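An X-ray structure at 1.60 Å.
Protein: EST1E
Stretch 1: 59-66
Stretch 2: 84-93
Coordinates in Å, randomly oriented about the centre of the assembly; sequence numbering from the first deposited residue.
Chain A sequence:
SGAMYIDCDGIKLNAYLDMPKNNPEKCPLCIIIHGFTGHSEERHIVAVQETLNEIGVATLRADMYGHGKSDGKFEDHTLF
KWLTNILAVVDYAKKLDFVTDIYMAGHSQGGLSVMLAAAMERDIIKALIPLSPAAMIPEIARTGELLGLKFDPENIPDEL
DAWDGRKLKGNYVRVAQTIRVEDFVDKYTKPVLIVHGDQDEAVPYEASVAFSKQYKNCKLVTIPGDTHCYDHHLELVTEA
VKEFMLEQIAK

Stretch 1, residues 59-66: TLRADMYG
Stretch 2 84-93: TNILAVVDYA

How do the two backbones lie against each other? Residues 59-62 form the end of a β-strand, with phi/psi running from -133/147 at Thr 59 to -125/132 at Ala 62, and 63-66 continue as loop. Residues 84-93 are regular α-helix, phi near -60° and psi near -40°, held by i to i+4 bonds such as Val 89 N to Asn 85 O at 2.9 Å and Ala 93 N to Val 89 O at 2.9 Å. The N-to-C directions are nearly antiparallel, at 152°, and the axes approach to 10.4 Å. In register, CA of Leu 60 lies 8.3 Å from CA of Ala 93, CA of Ala 62 lies 7.6 Å from CA of Val 89, and CA of Met 64 lies 6.5 Å from CA of Asn 85. The chains thus draw together as the strand gives way to the loop.

Which side chains fill the space between strand and helix? Strand alternation turns Leu 60 and Ala 62 toward the helix and Arg 61 away, while Asn 85, Val 89, Tyr 92 and Ala 93 point toward the strand from successive turns. Leu 60 has chi1 t and chi2 p, a conformation that carries CD2 to 3.7 Å from CG1 of Val 89 and 4.1 Å from CD2 of Tyr 92. Tyr 92, chi1 171° and chi2 81°, receives that methyl at the edge of its ring, near the ring plane. Val 89 has chi1 t (167°); CG1 of Val 89 meets CD2 of Leu 60, and CG2 of Val 89 lies 3.8 Å from CB of Ala 62, the closest approach of these two residues. These contacts are apolar packing.

How does Met 64 reach the helix when its CA-to-CB bond points sideways? Its chi1 and chi2 are both m (-56° and -75°), folding the chain so that its end comes nearer, and chi3 is 92°, between wells. SD then lies 3.7 Å from CG1 of Ile 86 and 4.0 Å from CB of Asn 85. The CA-to-CB bond of Ile 86 also points sideways, with chi1 m and chi2 t; a flexible thioether here meets a branched aliphatic chain in an apolar contact.

What polar link joins the stretches? The hydrogen bond between them runs from Tyr 65 N to Asn 85 OD1, 2.9 Å long with an N-H...O angle of 146°. Asn 85, chi1 m (-60°) and chi2 165°, directs its carbonyl oxygen at the loop backbone, giving the amide of Tyr 65 an acceptor in a buried setting; ND2 is bonded elsewhere in the structure. OD1 also lies 3.2 Å from CB of Tyr 65. That residue has phi/psi -44/129, chi1 t and chi2 109°; its CA-to-CB bond points sideways and the end of the side chain leads away from the helix. Gly 66 follows with phi/psi 75/13, a positive phi that favours glycine; a CB there would crowd CD2 of Tyr 65 at 3.3 Å.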

# COMPACT_ATOMS: atom_id res chain seq x y z
N THR A 59 0.14 -21.27 -15.88
CA THR A 59 0.79 -20.53 -14.78
C THR A 59 1.31 -19.22 -15.29
O THR A 59 1.79 -19.11 -16.44
CB THR A 59 1.91 -21.35 -14.16
OG1 THR A 59 2.86 -21.78 -15.18
CG2 THR A 59 1.31 -22.55 -13.38
N LEU A 60 1.29 -18.22 -14.40
CA LEU A 60 1.85 -16.92 -14.73
C LEU A 60 2.73 -16.61 -13.56
O LEU A 60 2.26 -16.21 -12.47
CB LEU A 60 0.78 -15.86 -14.99
CG LEU A 60 1.14 -14.43 -15.44
CD1 LEU A 60 1.92 -14.51 -16.77
CD2 LEU A 60 -0.10 -13.66 -15.58
N ARG A 61 4.03 -16.84 -13.74
CA ARG A 61 5.04 -16.47 -12.81
C ARG A 61 5.43 -15.03 -13.05
O ARG A 61 5.79 -14.67 -14.17
CB ARG A 61 6.28 -17.38 -12.91
CG ARG A 61 6.10 -18.86 -12.55
CD ARG A 61 7.29 -19.67 -12.94
NE ARG A 61 7.39 -19.79 -14.40
CZ ARG A 61 8.52 -20.00 -15.04
NH1 ARG A 61 9.63 -20.02 -14.38
NH2 ARG A 61 8.54 -20.23 -16.36
N ALA A 62 5.38 -14.15 -12.02
CA ALA A 62 5.71 -12.73 -12.23
C ALA A 62 6.80 -12.32 -11.27
O ALA A 62 6.72 -12.62 -10.04
CB ALA A 62 4.44 -11.89 -11.93
N ASP A 63 7.83 -11.65 -11.78
CA ASP A 63 8.88 -11.06 -11.01
C ASP A 63 8.32 -9.70 -10.49
O ASP A 63 7.81 -8.87 -11.25
CB ASP A 63 10.12 -10.80 -11.85
CG ASP A 63 10.87 -12.05 -12.20
OD1 ASP A 63 10.72 -13.06 -11.47
OD2 ASP A 63 11.67 -11.96 -13.20
N MET A 64 8.39 -9.51 -9.19
CA MET A 64 7.91 -8.30 -8.56
C MET A 64 8.90 -7.18 -8.64
O MET A 64 10.05 -7.32 -9.01
CB MET A 64 7.56 -8.62 -7.08
CG MET A 64 6.53 -9.79 -6.93
SD MET A 64 4.89 -9.19 -7.36
CE MET A 64 4.75 -9.58 -9.13
N TYR A 65 8.45 -5.98 -8.27
CA TYR A 65 9.28 -4.75 -8.29
C TYR A 65 10.64 -5.07 -7.70
O TYR A 65 10.77 -5.63 -6.60
CB TYR A 65 8.60 -3.65 -7.42
CG TYR A 65 9.32 -2.33 -7.45
CD1 TYR A 65 8.76 -1.22 -8.14
CD2 TYR A 65 10.49 -2.13 -6.78
CE1 TYR A 65 9.39 0.04 -8.16
CE2 TYR A 65 11.15 -0.86 -6.79
CZ TYR A 65 10.60 0.17 -7.51
OH TYR A 65 11.13 1.42 -7.51
N GLY A 66 11.69 -4.71 -8.42
CA GLY A 66 13.03 -4.80 -7.88
C GLY A 66 13.64 -6.19 -7.80
O GLY A 66 14.69 -6.36 -7.15
N THR A 84 0.50 -3.66 -5.52
CA THR A 84 0.20 -2.92 -6.81
C THR A 84 0.50 -3.80 -8.02
O THR A 84 -0.29 -3.93 -8.94
CB THR A 84 0.82 -1.53 -6.81
OG1 THR A 84 0.24 -0.77 -5.70
CG2 THR A 84 0.59 -0.82 -8.09
N ASN A 85 1.71 -4.35 -7.97
CA ASN A 85 2.21 -5.22 -9.04
C ASN A 85 1.26 -6.40 -9.25
O ASN A 85 0.86 -6.76 -10.37
CB ASN A 85 3.64 -5.72 -8.78
CG ASN A 85 4.69 -4.65 -8.66
OD1 ASN A 85 5.77 -4.94 -8.19
ND2 ASN A 85 4.45 -3.47 -9.21
N ILE A 86 0.90 -7.05 -8.18
CA ILE A 86 0.02 -8.22 -8.28
C ILE A 86 -1.36 -7.87 -8.79
O ILE A 86 -1.90 -8.60 -9.61
CB ILE A 86 -0.05 -8.98 -6.95
CG1 ILE A 86 1.30 -9.52 -6.54
CG2 ILE A 86 -1.12 -10.10 -6.97
CD1 ILE A 86 1.47 -9.99 -5.08
N LEU A 87 -1.95 -6.75 -8.38
CA LEU A 87 -3.22 -6.28 -8.96
C LEU A 87 -3.06 -6.11 -10.47
O LEU A 87 -3.96 -6.42 -11.22
CB LEU A 87 -3.66 -4.96 -8.28
CG LEU A 87 -4.09 -5.10 -6.86
CD1 LEU A 87 -4.52 -3.72 -6.33
CD2 LEU A 87 -5.03 -6.16 -6.50
N ALA A 88 -1.89 -5.61 -10.91
CA ALA A 88 -1.64 -5.45 -12.35
C ALA A 88 -1.59 -6.79 -13.05
O ALA A 88 -2.07 -6.94 -14.20
CB ALA A 88 -0.40 -4.70 -12.57
N VAL A 89 -1.02 -7.77 -12.39
CA VAL A 89 -0.88 -9.08 -13.03
C VAL A 89 -2.29 -9.70 -13.06
O VAL A 89 -2.66 -10.38 -14.06
CB VAL A 89 0.12 -9.96 -12.24
CG1 VAL A 89 0.06 -11.42 -12.68
CG2 VAL A 89 1.53 -9.42 -12.33
N VAL A 90 -3.07 -9.62 -11.98
CA VAL A 90 -4.47 -10.11 -12.01
C VAL A 90 -5.29 -9.40 -13.11
O VAL A 90 -5.99 -10.03 -13.89
CB VAL A 90 -5.13 -9.88 -10.68
CG1 VAL A 90 -6.70 -10.20 -10.75
CG2 VAL A 90 -4.52 -10.69 -9.57
N ASP A 91 -5.09 -8.12 -13.30
CA ASP A 91 -5.85 -7.37 -14.33
C ASP A 91 -5.47 -7.85 -15.72
O ASP A 91 -6.34 -7.86 -16.64
CB ASP A 91 -5.72 -5.84 -14.15
CG ASP A 91 -6.48 -5.34 -12.91
OD1 ASP A 91 -7.33 -6.11 -12.40
OD2 ASP A 91 -6.17 -4.19 -12.52
N TYR A 92 -4.22 -8.21 -15.90
CA TYR A 92 -3.72 -8.74 -17.18
C TYR A 92 -4.37 -10.11 -17.41
O TYR A 92 -4.89 -10.41 -18.51
CB TYR A 92 -2.20 -8.86 -17.16
CG TYR A 92 -1.64 -9.59 -18.36
CD1 TYR A 92 -1.48 -8.92 -19.52
CD2 TYR A 92 -1.36 -10.91 -18.29
CE1 TYR A 92 -1.00 -9.63 -20.68
CE2 TYR A 92 -0.89 -11.61 -19.40
CZ TYR A 92 -0.73 -10.96 -20.56
OH TYR A 92 -0.25 -11.68 -21.65
N ALA A 93 -4.32 -10.95 -16.40
CA ALA A 93 -4.86 -12.32 -16.48
C ALA A 93 -6.35 -12.36 -16.79
O ALA A 93 -6.84 -13.25 -17.50
CB ALA A 93 -4.56 -13.07 -15.16